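Local structure of sensor protein kinase HptS (6LKI) at residues Ser111-Lys114 and Arg118-Ala121. The protein is a sensor histidine kinase of a two-component system, probably one that responds to hexose phosphates and regulates their uptake. Residues are numbered along the deposited sequence; the frame is centred on the assembly and turned at random.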
# COMPACT_ATOMS: atom_id res chain seq x y z
N SER B 111 26.46 -5.72 -16.10
CA SER B 111 26.70 -7.14 -15.83
C SER B 111 27.98 -7.62 -16.49
O SER B 111 28.64 -8.53 -15.97
CB SER B 111 25.51 -7.98 -16.29
OG SER B 111 25.75 -8.54 -17.57
N GLU B 112 28.35 -7.04 -17.63
CA GLU B 112 29.57 -7.44 -18.32
C GLU B 112 30.81 -6.91 -17.62
O GLU B 112 31.76 -7.66 -17.38
CB GLU B 112 29.53 -6.96 -19.78
CG GLU B 112 30.90 -6.79 -20.41
CD GLU B 112 30.85 -6.00 -21.70
OE1 GLU B 112 30.74 -6.62 -22.78
OE2 GLU B 112 30.92 -4.75 -21.64
N ILE B 113 30.82 -5.62 -17.28
CA ILE B 113 31.98 -5.04 -16.61
C ILE B 113 32.16 -5.64 -15.22
O ILE B 113 33.28 -5.67 -14.69
CB ILE B 113 31.87 -3.51 -16.55
CG1 ILE B 113 30.68 -3.09 -15.68
CG2 ILE B 113 31.73 -2.93 -17.96
CD1 ILE B 113 30.60 -1.59 -15.44
N LYS B 114 31.08 -6.13 -14.61
CA LYS B 114 31.21 -6.82 -13.33
C LYS B 114 31.84 -8.19 -13.52
O LYS B 114 32.65 -8.63 -12.69
CB LYS B 114 29.83 -6.95 -12.67
CG LYS B 114 29.78 -7.93 -11.51
CD LYS B 114 28.36 -8.08 -10.99
CE LYS B 114 28.26 -9.22 -9.98
NZ LYS B 114 26.88 -9.36 -9.44
N ARG B 118 35.48 -6.90 -13.19
CA ARG B 118 35.25 -6.82 -11.74
C ARG B 118 34.92 -5.40 -11.30
O ARG B 118 35.20 -5.00 -10.17
CB ARG B 118 36.45 -7.37 -10.95
CG ARG B 118 36.64 -8.87 -11.09
CD ARG B 118 35.55 -9.64 -10.35
NE ARG B 118 35.63 -11.08 -10.59
CZ ARG B 118 34.60 -11.84 -10.95
NH1 ARG B 118 33.41 -11.30 -11.12
NH2 ARG B 118 34.77 -13.14 -11.14
N GLN B 119 34.34 -4.62 -12.21
CA GLN B 119 33.87 -3.27 -11.90
C GLN B 119 32.40 -3.34 -11.51
O GLN B 119 31.57 -3.84 -12.28
CB GLN B 119 34.06 -2.34 -13.10
CG GLN B 119 35.50 -2.20 -13.58
CD GLN B 119 35.64 -1.21 -14.72
OE1 GLN B 119 34.80 -0.33 -14.89
NE2 GLN B 119 36.70 -1.36 -15.51
N PHE B 120 32.09 -2.85 -10.32
CA PHE B 120 30.74 -2.91 -9.78
C PHE B 120 30.06 -1.55 -9.88
O PHE B 120 30.71 -0.52 -10.10
CB PHE B 120 30.76 -3.41 -8.33
CG PHE B 120 31.34 -4.79 -8.18
CD1 PHE B 120 32.71 -4.98 -8.09
CD2 PHE B 120 30.51 -5.90 -8.14
CE1 PHE B 120 33.24 -6.25 -7.95
CE2 PHE B 120 31.03 -7.17 -8.01
CZ PHE B 120 32.40 -7.34 -7.91
N ALA B 121 28.74 -1.55 -9.71
CA ALA B 121 27.93 -0.36 -9.91
C ALA B 121 27.09 -0.07 -8.68
O ALA B 121 26.60 -1.00 -8.02
CB ALA B 121 27.02 -0.51 -11.14
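Ile-113 and Gln-119 are joined through their backbones, and their bond illustrates how a chain can turn from a helix into a strand: it ties the chain beyond the helix back to Ile-113 O, in the last turns of helix 108-116. Gln-119 N donates to Ile-113 O over 2.9 Å at a fairly straight 158°, the donor standing well above the carbonyl plane. Arg-118, with its positive phi of 56°, makes the reversal just beyond the helix. Its bend at chi2 carries the guanidinium back to the helix, where NH1 makes a weak hydrogen bond to Lys-114 O at 3.2 Å. Arg-118 CA also makes a C-H···O contact to Lys-114 O (3.3 Å), while Lys-114 CA offers one to Gln-119 O (3.2 Å).

Van der Waals contacts complete the junction. Ile-113 packs CG1 against the carbonyl oxygen of Gln-119, 3.6 Å from O, and its side chain also reaches Ile-167 and His-5; Gln-119 OE1 is hydrogen-bonded to His-5 ND1. Lys-114 slants past the Phe-120 ring, CG lying 3.8 Å from CE2 and CE 4.0 Å from that same carbon. Its CG is anti to the backbone N (chi1 166°) and the chain stays extended, which takes NZ onward to a hydrogen bond with Asn-134 O.

Here a helix that ends in a residue with left-handed (positive phi) backbone angles leads into the first strand of a 2-1-4-3 antiparallel sheet, consistent with the second PAS-like module of a double Cache sensor domain.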